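Local structure of Alpha/beta hydrolase fold protein (Chitinophaga pinensis, 4PW0) at residues Asn22-Ala27 and Asp70-Gly75; Asp53-Asn58 and Gln267-Phe272; Lys141-Phe146 and Glu235-Tyr240. The protein is probably a hydrolase of the alpha/beta hydrolase fold, whose natural substrate is not established. All coordinates share one frame; numbering follows the deposited sequence. Where two conformers were deposited one is given.

Contact 1: residues Asn22-Ala27 and Asp70-Gly75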
ATOM      1  N   ASN A  22      24.996   8.765 -29.703  1.00 33.38           N
ATOM      2  CA  ASN A  22      24.270   8.970 -30.964  0.60 35.57           C
ATOM      3  C   ASN A  22      23.963  10.461 -31.212  1.00 33.78           C
ATOM      4  O   ASN A  22      22.837  10.824 -31.610  1.00 33.80           O
ATOM      5  CB  ASN A  22      22.970   8.129 -30.935  0.60 44.09           C
ATOM      6  CG  ASN A  22      22.187   8.158 -32.241  0.60 53.67           C
ATOM      7  OD1 ASN A  22      22.749   8.278 -33.339  0.60 62.34           O
ATOM      8  ND2 ASN A  22      20.861   8.020 -32.124  0.60 46.86           N
ATOM      9  N   GLY A  23      24.945  11.330 -30.946  1.00 33.55           N
ATOM     10  CA  GLY A  23      24.813  12.759 -31.174  1.00 32.85           C
ATOM     11  C   GLY A  23      24.080  13.586 -30.104  1.00 29.86           C
ATOM     12  O   GLY A  23      23.824  14.750 -30.296  1.00 31.28           O
ATOM     13  N   THR A  24      23.719  12.978 -28.988  1.00 26.92           N
ATOM     14  CA  THR A  24      23.016  13.680 -27.909  1.00 26.79           C
ATOM     15  C   THR A  24      23.869  13.593 -26.629  1.00 23.48           C
ATOM     16  O   THR A  24      24.369  12.496 -26.269  1.00 27.09           O
ATOM     17  CB  THR A  24      21.640  12.995 -27.661  1.00 24.62           C
ATOM     18  OG1 THR A  24      20.838  13.060 -28.857  1.00 27.64           O
ATOM     19  CG2 THR A  24      20.920  13.611 -26.486  1.00 28.15           C
ATOM     20  N   ARG A  25      23.975  14.713 -25.920  1.00 25.07           N
ATOM     21  CA  ARG A  25      24.629  14.765 -24.613  0.60 24.30           C
ATOM     22  C   ARG A  25      23.542  14.581 -23.561  1.00 23.18           C
ATOM     23  O   ARG A  25      22.650  15.417 -23.471  1.00 26.99           O
ATOM     24  CB  ARG A  25      25.290  16.127 -24.374  0.60 28.03           C
ATOM     25  CG  ARG A  25      25.736  16.386 -22.932  0.60 34.63           C
ATOM     26  CD  ARG A  25      25.738  17.863 -22.484  0.60 37.54           C
ATOM     27  NE  ARG A  25      24.595  18.658 -22.965  0.60 44.36           N
ATOM     28  CZ  ARG A  25      24.228  19.862 -22.503  0.60 49.77           C
ATOM     29  NH1 ARG A  25      24.833  20.434 -21.453  0.60 42.26           N
ATOM     30  NH2 ARG A  25      23.178  20.480 -23.062  0.60 64.67           N
ATOM     31  N   TYR A  26      23.595  13.478 -22.822  1.00 23.20           N
ATOM     32  CA  TYR A  26      22.676  13.217 -21.692  1.00 20.66           C
ATOM     33  C   TYR A  26      23.329  13.602 -20.381  1.00 21.89           C
ATOM     34  O   TYR A  26      24.442  13.136 -20.079  1.00 23.59           O
ATOM     35  CB  TYR A  26      22.258  11.758 -21.658  1.00 21.05           C
ATOM     36  CG  TYR A  26      21.350  11.341 -22.786  1.00 19.85           C
ATOM     37  CD1 TYR A  26      19.959  11.448 -22.679  1.00 21.46           C
ATOM     38  CD2 TYR A  26      21.864  10.813 -23.951  1.00 24.04           C
ATOM     39  CE1 TYR A  26      19.141  11.063 -23.704  1.00 22.90           C
ATOM     40  CE2 TYR A  26      21.033  10.406 -24.993  1.00 23.32           C
ATOM     41  CZ  TYR A  26      19.662  10.517 -24.862  1.00 22.54           C
ATOM     42  OH  TYR A  26      18.791  10.186 -25.883  1.00 23.90           O
ATOM     43  N   ALA A  27      22.614  14.424 -19.606  1.00 20.39           N
ATOM     44  CA  ALA A  27      23.003  14.799 -18.275  1.00 20.92           C
ATOM     45  C   ALA A  27      22.363  13.835 -17.248  1.00 20.00           C
ATOM     46  O   ALA A  27      21.177  13.486 -17.343  1.00 20.25           O
ATOM     47  CB  ALA A  27      22.570  16.232 -17.973  1.00 21.64           C
ATOM     48  N   ASP A  70      18.277  13.475 -17.224  1.00 17.58           N
ATOM     49  CA  ASP A  70      17.461  14.282 -18.089  1.00 17.34           C
ATOM     50  C   ASP A  70      17.334  13.579 -19.430  1.00 18.70           C
ATOM     51  O   ASP A  70      18.354  13.279 -20.112  1.00 18.97           O
ATOM     52  CB  ASP A  70      18.016  15.658 -18.305  1.00 18.10           C
ATOM     53  CG  ASP A  70      17.880  16.597 -17.125  1.00 20.14           C
ATOM     54  OD1 ASP A  70      16.871  16.523 -16.390  1.00 19.30           O
ATOM     55  OD2 ASP A  70      18.815  17.472 -16.944  1.00 20.12           O
ATOM     56  N   ASN A  71      16.123  13.254 -19.833  1.00 17.68           N
ATOM     57  CA  ASN A  71      15.906  12.681 -21.148  1.00 18.02           C
ATOM     58  C   ASN A  71      16.249  13.746 -22.235  1.00 18.12           C
ATOM     59  O   ASN A  71      16.466  14.914 -21.939  1.00 18.47           O
ATOM     60  CB  ASN A  71      14.479  12.130 -21.225  1.00 18.09           C
ATOM     61  CG  ASN A  71      14.351  10.925 -22.153  1.00 18.58           C
ATOM     62  OD1 ASN A  71      15.068  10.795 -23.169  1.00 20.30           O
ATOM     63  ND2 ASN A  71      13.449   9.994 -21.797  1.00 18.58           N
ATOM     64  N   LYS A  72      16.252  13.331 -23.513  1.00 18.68           N
ATOM     65  CA  LYS A  72      16.731  14.146 -24.613  1.00 19.41           C
ATOM     66  C   LYS A  72      16.016  15.497 -24.611  1.00 19.41           C
ATOM     67  O   LYS A  72      14.789  15.590 -24.495  1.00 18.43           O
ATOM     68  CB  LYS A  72      16.464  13.413 -25.920  1.00 19.82           C
ATOM     69  CG  LYS A  72      16.957  14.181 -27.146  1.00 21.85           C
ATOM     70  CD  LYS A  72      16.665  13.436 -28.445  1.00 23.21           C
ATOM     71  CE  LYS A  72      17.531  12.219 -28.619  1.00 26.17           C
ATOM     72  NZ  LYS A  72      17.219  11.586 -29.954  1.00 29.29           N
ATOM     73  N   GLY A  73      16.807  16.565 -24.667  1.00 18.79           N
ATOM     74  CA  GLY A  73      16.315  17.915 -24.721  1.00 19.95           C
ATOM     75  C   GLY A  73      15.926  18.578 -23.414  1.00 19.13           C
ATOM     76  O   GLY A  73      15.648  19.760 -23.377  1.00 20.68           O
ATOM     77  N   VAL A  74      15.837  17.786 -22.365  1.00 18.42           N
ATOM     78  CA  VAL A  74      15.370  18.295 -21.064  1.00 18.09           C
ATOM     79  C   VAL A  74      16.561  18.833 -20.271  1.00 19.11           C
ATOM     80  O   VAL A  74      17.534  18.127 -20.075  1.00 19.88           O
ATOM     81  CB  VAL A  74      14.685  17.166 -20.275  1.00 17.39           C
ATOM     82  CG1 VAL A  74      14.213  17.673 -18.911  1.00 19.95           C
ATOM     83  CG2 VAL A  74      13.516  16.636 -21.056  1.00 19.41           C
ATOM     84  N   GLY A  75      16.466  20.065 -19.780  1.00 20.09           N
ATOM     85  CA  GLY A  75      17.482  20.586 -18.865  1.00 23.74           C
ATOM     86  C   GLY A  75      18.838  20.613 -19.556  1.00 22.32           C
ATOM     87  O   GLY A  75      18.938  21.027 -20.729  1.00 21.52           O
TER
HETATM   88  O   HOH W   1      20.569  10.661 -29.871  1.00 33.08           O
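The Lys72 side chain reaches over Thr24 and past the hydroxyl end of Tyr26. Its CG is anti to the backbone N (chi1 -179°), and the chain runs extended until it bends at chi3. The bend sets CE 3.4 Å from Thr24 OG1. The same CE lies 3.6 Å from Tyr26 OH, while Lys72 CG meets Thr24 CG2. The Lys72 and Thr24 side chains cross at about a right angle. Thr24 CG2 also sits over one face of the Tyr26 ring, offset toward the rim, so the threonine methyl lies against both the ring and the lysine chain.

The ring meets the loop with its edge. Tyr26 CD1 is 3.5 Å from Asp70 O, which lies in the ring plane. Tyr26 CE1 approaches Asn71 OD1 near that plane. Asn71 OD1 in turn accepts from Lys72 N at 2.8 Å, in the carbonyl plane and on a lone pair. This bond holds the Asn71 side-chain amide against the type II turn from Asn71 to Val74. Tyr26 OH is bonded to Glu94 on helix 85-98, which helps fix the hydroxyl end of the ring.

One direct hydrogen bond joins the two backbones. Asp70 N donates to Ala27 O at 2.9 Å, with an N-H...O angle of 172°. At the far end, water 1 is 2.6 Å from Thr24 OG1 and within hydrogen-bonding distance of Asn22 O. Its link to Lys72 NZ is weak, and the long ion pair of that amine with Asp91 is weak too.

Strand 24-31 and the loop after strand 66-69 are thus joined beside helix 85-98. Strand 24-31 is antiparallel to strand 66-69, and the contact extends their pairing into the loop, one strand in from the end of the mixed alpha/beta hydrolase sheet.

Contact 2: residues Asp53-Asn58 and Gln267-Phe272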
ATOM      1  N   ASP A  53      12.995  14.574  -5.164  1.00 15.92           N
ATOM      2  CA  ASP A  53      12.973  14.830  -3.730  1.00 16.98           C
ATOM      3  C   ASP A  53      14.210  14.171  -3.131  1.00 16.65           C
ATOM      4  O   ASP A  53      14.369  12.953  -3.217  1.00 16.69           O
ATOM      5  CB  ASP A  53      11.711  14.194  -3.170  1.00 16.95           C
ATOM      6  CG  ASP A  53      11.470  14.454  -1.711  1.00 19.59           C
ATOM      7  OD1 ASP A  53      12.387  14.924  -0.967  1.00 18.95           O
ATOM      8  OD2 ASP A  53      10.297  14.191  -1.308  1.00 20.69           O
ATOM      9  N   PRO A  54      15.097  15.001  -2.512  1.00 16.48           N
ATOM     10  CA  PRO A  54      16.272  14.381  -1.890  1.00 18.12           C
ATOM     11  C   PRO A  54      15.977  13.347  -0.817  1.00 18.42           C
ATOM     12  O   PRO A  54      16.723  12.380  -0.686  1.00 19.77           O
ATOM     13  CB  PRO A  54      17.011  15.577  -1.263  1.00 19.43           C
ATOM     14  CG  PRO A  54      16.028  16.653  -1.124  1.00 22.80           C
ATOM     15  CD  PRO A  54      15.010  16.452  -2.244  1.00 17.62           C
ATOM     16  N   LEU A  55      14.847  13.455  -0.107  1.00 17.88           N
ATOM     17  CA  LEU A  55      14.539  12.388   0.834  1.00 18.96           C
ATOM     18  C   LEU A  55      14.343  11.043   0.162  1.00 19.75           C
ATOM     19  O   LEU A  55      14.690   9.995   0.691  1.00 20.46           O
ATOM     20  CB  LEU A  55      13.298  12.704   1.668  1.00 22.15           C
ATOM     21  CG  LEU A  55      13.483  13.510   2.906  1.00 24.95           C
ATOM     22  CD1 LEU A  55      12.204  13.722   3.663  1.00 21.50           C
ATOM     23  CD2 LEU A  55      14.524  12.890   3.827  1.00 29.48           C
ATOM     24  N   ILE A  56      13.758  11.088  -1.043  1.00 17.67           N
ATOM     25  CA  ILE A  56      13.489   9.875  -1.758  1.00 18.58           C
ATOM     26  C   ILE A  56      14.734   9.330  -2.430  1.00 17.75           C
ATOM     27  O   ILE A  56      15.056   8.131  -2.312  1.00 18.38           O
ATOM     28  CB  ILE A  56      12.350  10.114  -2.765  1.00 17.61           C
ATOM     29  CG1 ILE A  56      11.068  10.467  -1.979  1.00 17.71           C
ATOM     30  CG2 ILE A  56      12.152   8.873  -3.602  1.00 19.54           C
ATOM     31  CD1 ILE A  56       9.865  10.783  -2.855  1.00 19.57           C
ATOM     32  N   THR A  57      15.469  10.215  -3.104  1.00 17.01           N
ATOM     33  CA  THR A  57      16.660   9.713  -3.774  1.00 17.45           C
ATOM     34  C   THR A  57      17.767   9.329  -2.779  1.00 18.28           C
ATOM     35  O   THR A  57      18.413   8.302  -2.995  1.00 19.54           O
ATOM     36  CB  THR A  57      17.209  10.712  -4.782  1.00 18.66           C
ATOM     37  OG1 THR A  57      17.552  11.933  -4.123  1.00 19.24           O
ATOM     38  CG2 THR A  57      16.230  10.964  -5.935  1.00 20.56           C
ATOM     39  N   ASN A  58      17.907  10.078  -1.687  1.00 17.92           N
ATOM     40  CA  ASN A  58      18.831   9.644  -0.642  1.00 19.76           C
ATOM     41  C   ASN A  58      18.369   8.338   0.010  1.00 20.57           C
ATOM     42  O   ASN A  58      19.167   7.414   0.257  1.00 23.35           O
ATOM     43  CB  ASN A  58      19.056  10.730   0.407  1.00 20.96           C
ATOM     44  CG  ASN A  58      19.888  11.890  -0.116  1.00 19.28           C
ATOM     45  OD1 ASN A  58      20.695  11.697  -1.023  1.00 22.87           O
ATOM     46  ND2 ASN A  58      19.696  13.076   0.409  1.00 22.04           N
ATOM     47  N   GLN A 267       4.369  14.128  -0.647  1.00 14.41           N
ATOM     48  CA  GLN A 267       3.634  14.357   0.594  1.00 14.73           C
ATOM     49  C   GLN A 267       4.089  13.444   1.704  1.00 14.56           C
ATOM     50  O   GLN A 267       4.139  13.865   2.879  1.00 16.77           O
ATOM     51  CB  GLN A 267       2.136  14.245   0.354  1.00 15.12           C
ATOM     52  CG  GLN A 267       1.329  14.597   1.601  1.00 14.89           C
ATOM     53  CD  GLN A 267      -0.101  15.008   1.265  1.00 14.61           C
ATOM     54  OE1 GLN A 267      -0.375  15.569   0.218  1.00 15.04           O
ATOM     55  NE2 GLN A 267      -1.007  14.712   2.167  1.00 15.55           N
ATOM     56  N   TYR A 268       4.420  12.180   1.371  1.00 15.31           N
ATOM     57  CA  TYR A 268       4.816  11.183   2.343  1.00 15.46           C
ATOM     58  C   TYR A 268       6.099  10.469   1.870  1.00 15.25           C
ATOM     59  O   TYR A 268       6.101   9.282   1.566  1.00 15.96           O
ATOM     60  CB  TYR A 268       3.715  10.146   2.549  1.00 16.42           C
ATOM     61  CG  TYR A 268       2.382  10.746   2.994  1.00 15.15           C
ATOM     62  CD1 TYR A 268       2.213  11.272   4.263  1.00 17.38           C
ATOM     63  CD2 TYR A 268       1.308  10.764   2.134  1.00 16.45           C
ATOM     64  CE1 TYR A 268       0.991  11.819   4.632  1.00 17.73           C
ATOM     65  CE2 TYR A 268       0.067  11.280   2.503  1.00 16.91           C
ATOM     66  CZ  TYR A 268      -0.106  11.796   3.763  1.00 14.73           C
ATOM     67  OH  TYR A 268      -1.321  12.337   4.174  1.00 16.80           O
ATOM     68  N   PRO A 269       7.204  11.204   1.803  1.00 14.91           N
ATOM     69  CA  PRO A 269       8.405  10.643   1.224  1.00 15.60           C
ATOM     70  C   PRO A 269       9.005   9.503   2.039  1.00 15.31           C
ATOM     71  O   PRO A 269       9.572   8.563   1.458  1.00 17.09           O
ATOM     72  CB  PRO A 269       9.353  11.856   1.149  1.00 16.42           C
ATOM     73  CG  PRO A 269       8.896  12.763   2.284  1.00 17.08           C
ATOM     74  CD  PRO A 269       7.379  12.619   2.205  1.00 15.57           C
ATOM     75  N   GLU A 270       8.950   9.577   3.363  1.00 15.33           N
ATOM     76  CA  GLU A 270       9.500   8.500   4.164  0.60 16.37           C
ATOM     77  C   GLU A 270       8.662   7.205   4.108  1.00 16.46           C
ATOM     78  O   GLU A 270       9.193   6.082   4.083  1.00 17.18           O
ATOM     79  CB  GLU A 270       9.729   8.963   5.594  0.60 19.96           C
ATOM     80  CG  GLU A 270      10.828  10.007   5.651  0.60 24.80           C
ATOM     81  CD  GLU A 270      11.374  10.249   7.029  0.60 34.82           C
ATOM     82  OE1 GLU A 270      10.593  10.273   7.998  0.60 38.23           O
ATOM     83  OE2 GLU A 270      12.601  10.431   7.113  0.60 34.74           O
ATOM     84  N   LEU A 271       7.337   7.378   4.004  1.00 16.27           N
ATOM     85  CA  LEU A 271       6.454   6.240   3.786  1.00 15.61           C
ATOM     86  C   LEU A 271       6.813   5.583   2.425  1.00 14.95           C
ATOM     87  O   LEU A 271       6.940   4.364   2.305  1.00 15.84           O
ATOM     88  CB  LEU A 271       5.015   6.706   3.786  1.00 15.39           C
ATOM     89  CG  LEU A 271       3.925   5.713   3.441  1.00 15.64           C
ATOM     90  CD1 LEU A 271       3.911   4.523   4.371  1.00 18.18           C
ATOM     91  CD2 LEU A 271       2.555   6.415   3.416  1.00 17.03           C
ATOM     92  N   PHE A 272       6.937   6.436   1.411  1.00 14.38           N
ATOM     93  CA  PHE A 272       7.286   5.928   0.073  1.00 14.81           C
ATOM     94  C   PHE A 272       8.601   5.154   0.083  1.00 15.36           C
ATOM     95  O   PHE A 272       8.694   4.079  -0.493  1.00 15.40           O
ATOM     96  CB  PHE A 272       7.339   7.077  -0.931  1.00 14.90           C
ATOM     97  CG  PHE A 272       7.747   6.638  -2.301  1.00 14.20           C
ATOM     98  CD1 PHE A 272       6.848   6.006  -3.126  1.00 14.93           C
ATOM     99  CD2 PHE A 272       9.046   6.813  -2.750  1.00 15.31           C
ATOM    100  CE1 PHE A 272       7.211   5.579  -4.384  1.00 15.68           C
ATOM    101  CE2 PHE A 272       9.417   6.362  -4.009  1.00 15.42           C
ATOM    102  CZ  PHE A 272       8.513   5.748  -4.836  1.00 16.20           C
TER
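Pro269 is set against Asp53, Leu55 and Ile56, where the first turns of two helices of the alpha/beta hydrolase fold meet. Helix 54-61 follows strand 39-42, and helix 269-282 ends the chain. The CA atoms of Ile56 and Pro269 come within 5.9 Å. No hydrogen bond crosses between the segments, so the contact is made by side-chain packing.

The proline ring is touched at two carbons. Leu55 CD1 reaches Pro269 CG at 3.7 Å, and the two side chains cross obliquely. Ile56 CG1 meets Pro269 CB at 3.8 Å, this time at about a right angle. Ile56 has CG1 anti to its carbonyl carbon (chi1 -64°), which leaves CG2 anti to the backbone N. The two branches therefore serve different partners. CG1 goes to the proline and CG2 to Phe272, while CD1 lies near both.

Asp53 has two tasks. As N-cap of helix 54-61, its OD1 accepts from Leu55 N at 3.0 Å, the donor lying above the carboxylate plane. OD2 rests 3.5 Å from Pro269 CB and forms a salt bridge with Arg183 of helix 171-184. The carboxylate is buried, and the arginine probably balances its charge. Arg183 also packs on Leu55 and Pro269.

Farther along helix 269-282, the exposed Glu270 side chain brings its CG near Leu55 CD1. Glu270 and Leu271 also pack on Tyr278 of the second subunit, so this helix start lies at the subunit interface. Phe272 has CG anti to its backbone N (chi1 178°), which brings CG closer to Ile56 CG2 than CB is. Its ring meets Phe265 edge-to-face. Toward helix 54-61 it presents an edge: Ile56 CG2 lies near the ring plane, 3.7 Å from Phe272 CE2.

Contact 3: residues Lys141-Phe146 and Glu235-Tyr240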
ATOM      1  N   LYS A 141      -9.349   8.743 -20.493  1.00 17.35           N
ATOM      2  CA  LYS A 141     -10.066   9.940 -20.885  0.60 18.38           C
ATOM      3  C   LYS A 141      -9.631  11.186 -20.122  1.00 17.33           C
ATOM      4  O   LYS A 141      -9.712  12.298 -20.630  1.00 18.93           O
ATOM      5  CB  LYS A 141     -11.577   9.706 -20.726  0.60 21.21           C
ATOM      6  CG  LYS A 141     -12.140   8.490 -21.447  0.60 31.88           C
ATOM      7  CD  LYS A 141     -11.828   8.463 -22.939  0.60 37.21           C
ATOM      8  CE  LYS A 141     -12.688   7.433 -23.650  0.60 36.70           C
ATOM      9  NZ  LYS A 141     -12.087   7.121 -24.968  0.60 39.82           N
ATOM     10  N   VAL A 142      -9.170  11.027 -18.887  1.00 16.44           N
ATOM     11  CA  VAL A 142      -8.815  12.197 -18.081  1.00 17.45           C
ATOM     12  C   VAL A 142      -7.708  13.008 -18.768  1.00 16.67           C
ATOM     13  O   VAL A 142      -7.661  14.221 -18.620  1.00 16.90           O
ATOM     14  CB  VAL A 142      -8.403  11.796 -16.636  1.00 17.50           C
ATOM     15  CG1 VAL A 142      -7.122  10.984 -16.628  1.00 16.94           C
ATOM     16  CG2 VAL A 142      -8.283  13.007 -15.715  1.00 18.48           C
ATOM     17  N   LEU A 143      -6.820  12.347 -19.508  1.00 15.88           N
ATOM     18  CA  LEU A 143      -5.715  13.047 -20.132  1.00 16.26           C
ATOM     19  C   LEU A 143      -6.163  13.835 -21.365  1.00 17.78           C
ATOM     20  O   LEU A 143      -5.419  14.673 -21.832  1.00 18.18           O
ATOM     21  CB  LEU A 143      -4.599  12.083 -20.509  1.00 17.44           C
ATOM     22  CG  LEU A 143      -3.832  11.555 -19.278  1.00 16.47           C
ATOM     23  CD1 LEU A 143      -2.860  10.489 -19.699  1.00 18.24           C
ATOM     24  CD2 LEU A 143      -3.105  12.683 -18.519  1.00 16.83           C
ATOM     25  N   HIS A 144      -7.383  13.589 -21.870  1.00 17.72           N
ATOM     26  CA  HIS A 144      -7.858  14.408 -22.986  1.00 20.04           C
ATOM     27  C   HIS A 144      -7.950  15.861 -22.587  1.00 21.45           C
ATOM     28  O   HIS A 144      -7.858  16.759 -23.442  1.00 24.87           O
ATOM     29  CB  HIS A 144      -9.243  13.937 -23.459  1.00 19.91           C
ATOM     30  CG  HIS A 144      -9.283  12.527 -23.955  1.00 22.14           C
ATOM     31  ND1 HIS A 144     -10.410  11.979 -24.529  1.00 30.84           N
ATOM     32  CD2 HIS A 144      -8.371  11.534 -23.897  1.00 22.69           C
ATOM     33  CE1 HIS A 144     -10.162  10.728 -24.851  1.00 29.01           C
ATOM     34  NE2 HIS A 144      -8.942  10.425 -24.454  1.00 25.77           N
ATOM     35  N   THR A 145      -8.144  16.121 -21.302  1.00 18.26           N
ATOM     36  CA  THR A 145      -8.223  17.483 -20.780  1.00 21.56           C
ATOM     37  C   THR A 145      -6.984  17.986 -20.064  1.00 18.24           C
ATOM     38  O   THR A 145      -6.988  19.024 -19.419  1.00 19.10           O
ATOM     39  CB  THR A 145      -9.448  17.695 -19.935  1.00 27.66           C
ATOM     40  OG1 THR A 145      -9.453  16.785 -18.867  1.00 29.40           O
ATOM     41  CG2 THR A 145     -10.755  17.604 -20.846  1.00 34.19           C
ATOM     42  N   PHE A 146      -5.894  17.248 -20.231  1.00 17.04           N
ATOM     43  CA  PHE A 146      -4.616  17.663 -19.673  1.00 16.82           C
ATOM     44  C   PHE A 146      -4.215  19.069 -20.138  1.00 16.85           C
ATOM     45  O   PHE A 146      -3.784  19.848 -19.309  1.00 16.47           O
ATOM     46  CB  PHE A 146      -3.518  16.624 -19.985  1.00 18.01           C
ATOM     47  CG  PHE A 146      -2.186  17.013 -19.485  1.00 17.15           C
ATOM     48  CD1 PHE A 146      -1.899  16.883 -18.173  1.00 18.90           C
ATOM     49  CD2 PHE A 146      -1.178  17.475 -20.343  1.00 17.59           C
ATOM     50  CE1 PHE A 146      -0.666  17.223 -17.679  1.00 19.63           C
ATOM     51  CE2 PHE A 146       0.055  17.805 -19.847  1.00 17.90           C
ATOM     52  CZ  PHE A 146       0.312  17.699 -18.500  1.00 18.80           C
ATOM     53  N   GLU A 235      -5.862  14.795  -9.559  1.00 14.35           N
ATOM     54  CA  GLU A 235      -6.696  15.456 -10.576  0.60 15.74           C
ATOM     55  C   GLU A 235      -6.221  15.237 -12.016  1.00 15.37           C
ATOM     56  O   GLU A 235      -7.020  15.215 -12.968  1.00 18.65           O
ATOM     57  CB  GLU A 235      -6.755  16.987 -10.306  0.60 16.89           C
ATOM     58  CG  GLU A 235      -7.646  17.744 -11.284  0.60 21.69           C
ATOM     59  CD  GLU A 235      -7.960  19.211 -10.971  0.60 24.80           C
ATOM     60  OE1 GLU A 235      -7.248  19.896 -10.196  0.60 21.59           O
ATOM     61  OE2 GLU A 235      -8.976  19.687 -11.560  0.60 26.96           O
HETATM   62  N   MSE A 236      -4.901  15.148 -12.197  1.00 14.32           N
HETATM   63  CA  MSE A 236      -4.316  15.009 -13.517  1.00 14.31           C
HETATM   64  C   MSE A 236      -4.572  13.631 -14.113  1.00 14.80           C
HETATM   65  O   MSE A 236      -4.833  13.507 -15.307  1.00 15.86           O
HETATM   66  CB  MSE A 236      -2.800  15.273 -13.381  1.00 15.28           C
HETATM   67  CG  MSE A 236      -2.062  15.172 -14.704  1.00 15.98           C
HETATM   68 SE   MSE A 236      -0.129  15.338 -14.471  0.65 16.80          SE
HETATM   69  CE  MSE A 236      -0.097  17.133 -13.750  1.00 19.15           C
HETATM   70  N   MSE A 237      -4.417  12.594 -13.271  1.00 14.52           N
HETATM   71  CA  MSE A 237      -4.376  11.217 -13.741  1.00 13.88           C
HETATM   72  C   MSE A 237      -5.607  10.402 -13.364  1.00 14.28           C
HETATM   73  O   MSE A 237      -5.780   9.323 -13.946  1.00 14.78           O
HETATM   74  CB  MSE A 237      -3.174  10.512 -13.130  1.00 13.87           C
HETATM   75  CG  MSE A 237      -1.826  11.123 -13.489  1.00 15.02           C
HETATM   76 SE   MSE A 237      -1.417  10.857 -15.388  0.65 16.00          SE
HETATM   77  CE  MSE A 237       0.329  11.693 -15.390  1.00 16.19           C
ATOM     78  N   ASP A 238      -6.390  10.891 -12.391  1.00 13.84           N
ATOM     79  CA  ASP A 238      -7.557  10.220 -11.736  1.00 15.11           C
ATOM     80  C   ASP A 238      -7.007   9.064 -10.865  1.00 13.52           C
ATOM     81  O   ASP A 238      -6.486   8.078 -11.392  1.00 14.66           O
ATOM     82  CB  ASP A 238      -8.604   9.740 -12.764  1.00 14.99           C
ATOM     83  CG  ASP A 238      -9.883   9.232 -12.113  1.00 17.93           C
ATOM     84  OD1 ASP A 238      -9.898   8.919 -10.908  1.00 17.33           O
ATOM     85  OD2 ASP A 238     -10.920   9.217 -12.830  1.00 22.65           O
ATOM     86  N   THR A 239      -7.164   9.177  -9.565  1.00 13.52           N
ATOM     87  CA  THR A 239      -6.742   8.131  -8.670  1.00 14.31           C
ATOM     88  C   THR A 239      -7.276   6.767  -9.090  1.00 14.54           C
ATOM     89  O   THR A 239      -6.571   5.767  -8.946  1.00 14.67           O
ATOM     90  CB  THR A 239      -7.123   8.497  -7.254  1.00 14.68           C
ATOM     91  OG1 THR A 239      -6.323   9.625  -6.869  1.00 15.19           O
ATOM     92  CG2 THR A 239      -6.915   7.346  -6.269  1.00 14.96           C
ATOM     93  N   TYR A 240      -8.514   6.702  -9.593  1.00 13.99           N
ATOM     94  CA  TYR A 240      -9.065   5.401  -9.954  1.00 15.33           C
ATOM     95  C   TYR A 240      -8.277   4.699 -11.022  1.00 14.67           C
ATOM     96  O   TYR A 240      -8.234   3.463 -11.082  1.00 15.75           O
ATOM     97  CB  TYR A 240     -10.531   5.551 -10.384  1.00 18.59           C
ATOM     98  CG  TYR A 240     -11.218   4.220 -10.521  1.00 19.28           C
ATOM     99  CD1 TYR A 240     -11.684   3.556  -9.441  1.00 22.08           C
ATOM    100  CD2 TYR A 240     -11.309   3.638 -11.748  1.00 23.78           C
ATOM    101  CE1 TYR A 240     -12.279   2.312  -9.561  1.00 27.75           C
ATOM    102  CE2 TYR A 240     -11.884   2.376 -11.907  1.00 27.28           C
ATOM    103  CZ  TYR A 240     -12.381   1.737 -10.805  1.00 25.29           C
ATOM    104  OH  TYR A 240     -12.963   0.488 -10.903  1.00 35.78           O
TER
HETATM  105  O   HOH W   2      -5.542  15.532 -17.112  1.00 17.80           O
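Val142 packs its two methyls on the backbone of 235-238, where two loops of the alpha/beta hydrolase fold meet. CG1 sits in the crowded position between backbone N and carbonyl carbon (chi1 66°) and lies 3.4 Å from Met237 O. CG2 touches Met236 O at 3.5 Å and also reaches Glu235 O. An alanine here, lacking CG1 and CG2, would probably open a gap against the 235-238 backbone.

Water 2 links the loops by donating to Val142 O and to Met236 O. Leu143 CD2 packs on the same Met236 O and on the selenium of Met237, 4.0 Å away. Both methionines are selenomethionine. Phe146 lies side by side with Met236 in a Met-aromatic contact, the Met236 selenium 3.8 Å from Phe146 CE1 and oblique to the ring. The Met236 chain bends at chi3 (-62°), and Met236 CE lies at the edge of the Phe146 ring, in its plane, 4.0 Å from Phe146 CE1.

The Phe146 ring also meets Phe45 edge-to-face. Beyond lies a probable catalytic site: Met236 and Met237 touch Ser110 and His262, which with Asp234 have the geometry of a Ser-His-Asp triad. Asp234 OD1 accepts from Met237 N, and weakly from Met236 N.

From the N terminus, segment 22-27 comes first, and contact 1 closes its loop at 70-75. Segment 53-58 lies inside that loop but pairs with 267-272, so contacts 1 and 2 cross. Contact 3 begins after contact 1 has closed, and its loop from 141-146 to 235-240 is nested within that of contact 2. Contact 1 ties an early antiparallel strand to the loop after strand 66-69. Contact 2 brings the last helix to the helix after strand 39-42. Contact 3 joins loops following strands 127-133 and 226-231. The centres lie about 24 to 28 Å apart, and none of the contacts touch. Segments of contacts 2 and 3 also reach the second subunit.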